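Hemin ABC transporter, periplasmic hemin-binding protein HutB (Vibrio cholerae, PDB 5KHL) probably captures heme in the periplasm and hands it to an ABC transporter in the inner membrane. Local coordinates at residues 57-69 and 76-90. Sequence-based numbering, arbitrary orientation.
With SO4 (sulfate ion), chain B.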
loop_
_atom_site.group_PDB
_atom_site.type_symbol
_atom_site.label_atom_id
_atom_site.label_comp_id
_atom_site.label_asym_id
_atom_site.label_seq_id
_atom_site.Cartn_x
_atom_site.Cartn_y
_atom_site.Cartn_z
ATOM N N VAL A 57 9.311 -12.261 -10.615
ATOM C CA VAL A 57 10.364 -12.755 -9.780
ATOM C C VAL A 57 9.638 -13.441 -8.634
ATOM O O VAL A 57 10.231 -14.064 -7.759
ATOM C CB VAL A 57 11.307 -11.566 -9.420
ATOM C CG1 VAL A 57 11.630 -11.467 -7.947
ATOM C CG2 VAL A 57 12.551 -11.563 -10.318
ATOM N N GLY A 58 8.314 -13.389 -8.734
ATOM C CA GLY A 58 7.458 -14.096 -7.818
ATOM C C GLY A 58 7.183 -13.239 -6.595
ATOM O O GLY A 58 7.107 -12.016 -6.671
ATOM N N TYR A 59 7.031 -13.904 -5.465
ATOM C CA TYR A 59 6.677 -13.261 -4.212
ATOM C C TYR A 59 7.942 -13.004 -3.408
ATOM O O TYR A 59 8.762 -13.908 -3.237
ATOM C CB TYR A 59 5.688 -14.130 -3.432
ATOM C CG TYR A 59 4.321 -14.182 -4.082
ATOM C CD1 TYR A 59 3.189 -13.745 -3.405
ATOM C CD2 TYR A 59 4.163 -14.657 -5.379
ATOM C CE1 TYR A 59 1.940 -13.790 -4.001
ATOM C CE2 TYR A 59 2.930 -14.697 -5.977
ATOM C CZ TYR A 59 1.819 -14.265 -5.287
ATOM O OH TYR A 59 0.583 -14.308 -5.888
ATOM N N HIS A 60 8.098 -11.770 -2.924
ATOM C CA HIS A 60 9.366 -11.345 -2.334
ATOM C C HIS A 60 9.704 -12.141 -1.076
ATOM O O HIS A 60 10.847 -12.127 -0.619
ATOM C CB HIS A 60 9.353 -9.844 -2.031
ATOM C CG HIS A 60 8.296 -9.426 -1.059
ATOM N ND1 HIS A 60 7.065 -8.950 -1.462
ATOM C CD2 HIS A 60 8.280 -9.400 0.293
ATOM C CE1 HIS A 60 6.340 -8.657 -0.401
ATOM N NE2 HIS A 60 7.056 -8.924 0.682
ATOM N N ARG A 61 8.716 -12.850 -0.534
ATOM C CA ARG A 61 8.946 -13.744 0.597
ATOM C C ARG A 61 9.503 -15.097 0.148
ATOM O O ARG A 61 9.864 -15.930 0.966
ATOM C CB ARG A 61 7.653 -13.964 1.377
ATOM C CG ARG A 61 7.363 -12.935 2.426
ATOM C CD ARG A 61 5.989 -13.180 3.024
ATOM N NE ARG A 61 5.012 -12.205 2.540
ATOM C CZ ARG A 61 4.784 -11.028 3.118
ATOM N NH1 ARG A 61 5.460 -10.690 4.206
ATOM N NH2 ARG A 61 3.876 -10.196 2.619
ATOM N N ARG A 62 9.553 -15.309 -1.159
ATOM C CA ARG A 62 10.002 -16.576 -1.720
ATOM C C ARG A 62 10.762 -16.315 -3.010
ATOM O O ARG A 62 10.366 -16.744 -4.104
ATOM C CB ARG A 62 8.816 -17.519 -1.945
ATOM C CG ARG A 62 8.436 -18.260 -0.684
ATOM C CD ARG A 62 6.969 -18.561 -0.578
ATOM N NE ARG A 62 6.649 -18.990 0.781
ATOM C CZ ARG A 62 5.614 -19.756 1.105
ATOM N NH1 ARG A 62 4.790 -20.194 0.163
ATOM N NH2 ARG A 62 5.402 -20.086 2.372
ATOM N N LEU A 63 11.853 -15.577 -2.859
ATOM C CA LEU A 63 12.744 -15.298 -3.955
ATOM C C LEU A 63 13.586 -16.526 -4.230
ATOM O O LEU A 63 13.946 -17.256 -3.306
ATOM C CB LEU A 63 13.623 -14.098 -3.635
ATOM C CG LEU A 63 12.899 -12.758 -3.432
ATOM C CD1 LEU A 63 13.900 -11.705 -3.045
ATOM C CD2 LEU A 63 12.184 -12.370 -4.689
ATOM N N ALA A 64 13.873 -16.753 -5.510
ATOM C CA ALA A 64 14.729 -17.852 -5.959
ATOM C C ALA A 64 16.134 -17.320 -6.236
ATOM O O ALA A 64 16.328 -16.450 -7.082
ATOM C CB ALA A 64 14.143 -18.525 -7.202
ATOM N N ALA A 65 17.114 -17.832 -5.510
ATOM C CA ALA A 65 18.467 -17.303 -5.625
ATOM C C ALA A 65 19.001 -17.459 -7.055
ATOM O O ALA A 65 19.406 -16.475 -7.682
ATOM C CB ALA A 65 19.392 -17.983 -4.616
ATOM N N GLU A 66 18.954 -18.681 -7.583
ATOM C CA GLU A 66 19.446 -18.939 -8.933
ATOM C C GLU A 66 18.619 -18.197 -9.976
ATOM O O GLU A 66 19.170 -17.670 -10.937
ATOM C CB GLU A 66 19.460 -20.440 -9.237
ATOM C CG GLU A 66 20.462 -21.197 -8.407
ATOM C CD GLU A 66 21.884 -20.732 -8.664
ATOM O OE1 GLU A 66 22.672 -20.674 -7.692
ATOM O OE2 GLU A 66 22.212 -20.430 -9.838
ATOM N N GLY A 67 17.306 -18.146 -9.781
ATOM C CA GLY A 67 16.437 -17.469 -10.726
ATOM C C GLY A 67 16.804 -16.004 -10.860
ATOM O O GLY A 67 16.774 -15.427 -11.945
ATOM N N LEU A 68 17.153 -15.394 -9.737
ATOM C CA LEU A 68 17.563 -13.995 -9.725
ATOM C C LEU A 68 18.940 -13.821 -10.353
ATOM O O LEU A 68 19.193 -12.851 -11.070
ATOM C CB LEU A 68 17.564 -13.465 -8.297
ATOM C CG LEU A 68 16.129 -13.269 -7.819
ATOM C CD1 LEU A 68 16.068 -12.948 -6.338
ATOM C CD2 LEU A 68 15.495 -12.161 -8.628
ATOM N N LEU A 69 19.821 -14.781 -10.082
ATOM C CA LEU A 69 21.199 -14.697 -10.534
ATOM C C LEU A 69 21.309 -14.708 -12.051
ATOM O O LEU A 69 22.206 -14.079 -12.608
ATOM C CB LEU A 69 22.022 -15.840 -9.935
ATOM C CG LEU A 69 22.627 -15.541 -8.563
ATOM C CD1 LEU A 69 23.029 -16.824 -7.846
ATOM C CD2 LEU A 69 23.817 -14.617 -8.735
ATOM N N LEU A 76 19.171 -5.799 -5.584
ATOM C CA LEU A 76 17.880 -6.336 -5.215
ATOM C C LEU A 76 17.362 -5.409 -4.153
ATOM O O LEU A 76 17.963 -5.291 -3.081
ATOM C CB LEU A 76 17.959 -7.762 -4.685
ATOM C CG LEU A 76 16.707 -8.227 -3.940
ATOM C CD1 LEU A 76 15.502 -8.327 -4.879
ATOM C CD2 LEU A 76 16.940 -9.544 -3.251
ATOM N N ILE A 77 16.261 -4.736 -4.463
ATOM C CA ILE A 77 15.700 -3.751 -3.569
ATOM C C ILE A 77 14.322 -4.195 -3.104
ATOM O O ILE A 77 13.437 -4.473 -3.911
ATOM C CB ILE A 77 15.602 -2.361 -4.249
ATOM C CG1 ILE A 77 16.959 -1.923 -4.789
ATOM C CG2 ILE A 77 15.093 -1.308 -3.276
ATOM C CD1 ILE A 77 16.869 -0.725 -5.731
ATOM N N GLY A 78 14.121 -4.222 -1.797
ATOM C CA GLY A 78 12.795 -4.485 -1.281
ATOM C C GLY A 78 12.687 -4.207 0.197
ATOM O O GLY A 78 13.582 -3.594 0.793
ATOM N N SER A 79 11.583 -4.648 0.792
ATOM C CA SER A 79 11.348 -4.435 2.213
ATOM C C SER A 79 12.111 -5.460 3.029
ATOM O O SER A 79 12.754 -6.341 2.484
ATOM C CB SER A 79 9.865 -4.518 2.547
ATOM O OG SER A 79 9.426 -5.861 2.521
ATOM N N ASP A 80 12.022 -5.347 4.347
ATOM C CA ASP A 80 12.733 -6.255 5.233
ATOM C C ASP A 80 12.088 -7.628 5.229
ATOM O O ASP A 80 12.504 -8.513 5.956
ATOM C CB ASP A 80 12.770 -5.700 6.660
ATOM C CG ASP A 80 11.388 -5.601 7.275
ATOM O OD1 ASP A 80 10.385 -5.654 6.526
ATOM O OD2 ASP A 80 11.301 -5.461 8.509
ATOM N N GLU A 81 11.051 -7.781 4.419
ATOM C CA GLU A 81 10.379 -9.060 4.251
ATOM C C GLU A 81 10.958 -9.899 3.095
ATOM O O GLU A 81 10.582 -11.061 2.926
ATOM C CB GLU A 81 8.888 -8.839 4.017
ATOM C CG GLU A 81 8.138 -8.423 5.244
ATOM C CD GLU A 81 6.675 -8.176 4.949
ATOM O OE1 GLU A 81 5.856 -8.312 5.884
ATOM O OE2 GLU A 81 6.337 -7.864 3.782
ATOM N N MET A 82 11.831 -9.300 2.287
ATOM C CA MET A 82 12.479 -10.036 1.219
ATOM C C MET A 82 13.106 -11.255 1.841
ATOM O O MET A 82 13.665 -11.171 2.933
ATOM C CB MET A 82 13.556 -9.220 0.513
ATOM C CG MET A 82 13.069 -8.162 -0.416
ATOM S SD MET A 82 14.501 -7.565 -1.302
ATOM C CE MET A 82 15.486 -6.821 0.021
ATOM N N GLY A 83 12.998 -12.385 1.158
ATOM C CA GLY A 83 13.537 -13.622 1.672
ATOM C C GLY A 83 13.293 -14.713 0.655
ATOM O O GLY A 83 12.798 -14.435 -0.440
ATOM N N PRO A 84 13.635 -15.960 1.011
ATOM C CA PRO A 84 14.222 -16.303 2.311
ATOM C C PRO A 84 15.660 -15.797 2.478
ATOM O O PRO A 84 16.305 -15.391 1.501
ATOM C CB PRO A 84 14.174 -17.829 2.318
ATOM C CG PRO A 84 14.294 -18.192 0.908
ATOM C CD PRO A 84 13.504 -17.150 0.156
ATOM N N ASP A 85 16.136 -15.792 3.719
ATOM C CA ASP A 85 17.425 -15.196 4.001
ATOM C C ASP A 85 18.542 -15.963 3.315
ATOM O O ASP A 85 19.533 -15.377 2.891
ATOM C CB ASP A 85 17.661 -15.119 5.503
ATOM C CG ASP A 85 17.688 -13.689 5.993
ATOM O OD1 ASP A 85 16.600 -13.096 6.156
ATOM O OD2 ASP A 85 18.795 -13.147 6.193
ATOM N N THR A 86 18.359 -17.268 3.177
ATOM C CA THR A 86 19.354 -18.100 2.517
ATOM C C THR A 86 19.574 -17.714 1.045
ATOM O O THR A 86 20.646 -17.950 0.493
ATOM C CB THR A 86 18.982 -19.586 2.608
ATOM O OG1 THR A 86 20.044 -20.375 2.056
ATOM C CG2 THR A 86 17.679 -19.865 1.869
ATOM N N ALA A 87 18.570 -17.115 0.414
ATOM C CA ALA A 87 18.712 -16.675 -0.971
ATOM C C ALA A 87 19.378 -15.315 -0.987
ATOM O O ALA A 87 20.200 -15.014 -1.858
ATOM C CB ALA A 87 17.369 -16.617 -1.668
ATOM N N LEU A 88 19.029 -14.494 -0.003
ATOM C CA LEU A 88 19.629 -13.184 0.101
ATOM C C LEU A 88 21.138 -13.275 0.322
ATOM O O LEU A 88 21.880 -12.444 -0.191
ATOM C CB LEU A 88 18.964 -12.386 1.219
ATOM C CG LEU A 88 17.445 -12.243 1.053
ATOM C CD1 LEU A 88 16.877 -11.386 2.165
ATOM C CD2 LEU A 88 17.079 -11.690 -0.325
ATOM N N GLN A 89 21.603 -14.276 1.067
ATOM C CA GLN A 89 23.053 -14.429 1.262
ATOM C C GLN A 89 23.733 -14.820 -0.046
ATOM O O GLN A 89 24.784 -14.282 -0.382
ATOM C CB GLN A 89 23.395 -15.461 2.355
ATOM C CG GLN A 89 22.302 -16.468 2.659
ATOM C CD GLN A 89 22.792 -17.741 3.359
ATOM O OE1 GLN A 89 23.616 -18.490 2.818
ATOM N NE2 GLN A 89 22.259 -18.002 4.556
ATOM N N GLN A 90 23.121 -15.745 -0.780
ATOM C CA GLN A 90 23.634 -16.175 -2.081
ATOM C C GLN A 90 23.788 -15.015 -3.072
ATOM O O GLN A 90 24.665 -15.024 -3.933
ATOM C CB GLN A 90 22.717 -17.250 -2.676
ATOM C CG GLN A 90 22.616 -18.514 -1.839
ATOM C CD GLN A 90 21.877 -19.640 -2.547
ATOM O OE1 GLN A 90 22.161 -19.962 -3.709
ATOM N NE2 GLN A 90 20.918 -20.245 -1.846
HETATM S S SO4 B . 16.801 -21.618 -7.050
HETATM O O1 SO4 B . 17.965 -21.132 -6.318
HETATM O O2 SO4 B . 15.630 -21.607 -6.184
HETATM O O3 SO4 B . 16.516 -20.760 -8.197
HETATM O O4 SO4 B . 17.071 -22.985 -7.493
#
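Gly-83 is held by two backbone hydrogen bonds to segment 57-69, in the tight part of the contact. Its N donates a hydrogen bond to His-60 O (2.8 Å), and its O accepts one from Leu-63 N (2.8 Å). The second bond is nearly straight (168° at the hydrogen). Met-82 CA adds a CA-H...O contact to the same His-60 O. Leu-63 is buried, and its CD1 meets Leu-76 CD2 tip to tip at 3.7 Å. Leu-88 CD2 and Met-82 CB border the same methyl more loosely. Ala-65 CB touches Ala-87 CB at 3.8 Å, and these small side chains let the backbones come close.

At the border, Pro-84, which follows a cis peptide bond, lays its ring CD against Leu-63 O. The amide end of Gln-90 lies against Ala-65 CB.

The solvent side is polar and looser. His-60 CG sits between its backbone N and carbonyl carbon (chi1 61°), and the ring edge reaches Glu-81. The bond from His-60 NE2 to Glu-81 OE2 is weak, at 3.4 Å. Arg-61 runs alongside Glu-81, and its NH1 forms a salt bridge with Glu-81 OE1, though the place of NH1 is less sure. At the other end, a sulfate, probably picked up from the crystallisation solution, accepts bonds from Glu-66 N and Gly-67 N.

Helix 65-69 and the 85-90 part of helix 85-93 run at 35° to each other. Both pack against the parallel sheet of the periplasmic binding fold, where strand 75-78 lies between strands 19-21 and 97-100. Leu-68 and Leu-76 both rest on Val-20 and Leu-91, while Met-82 packs on Val-98 and Val-100.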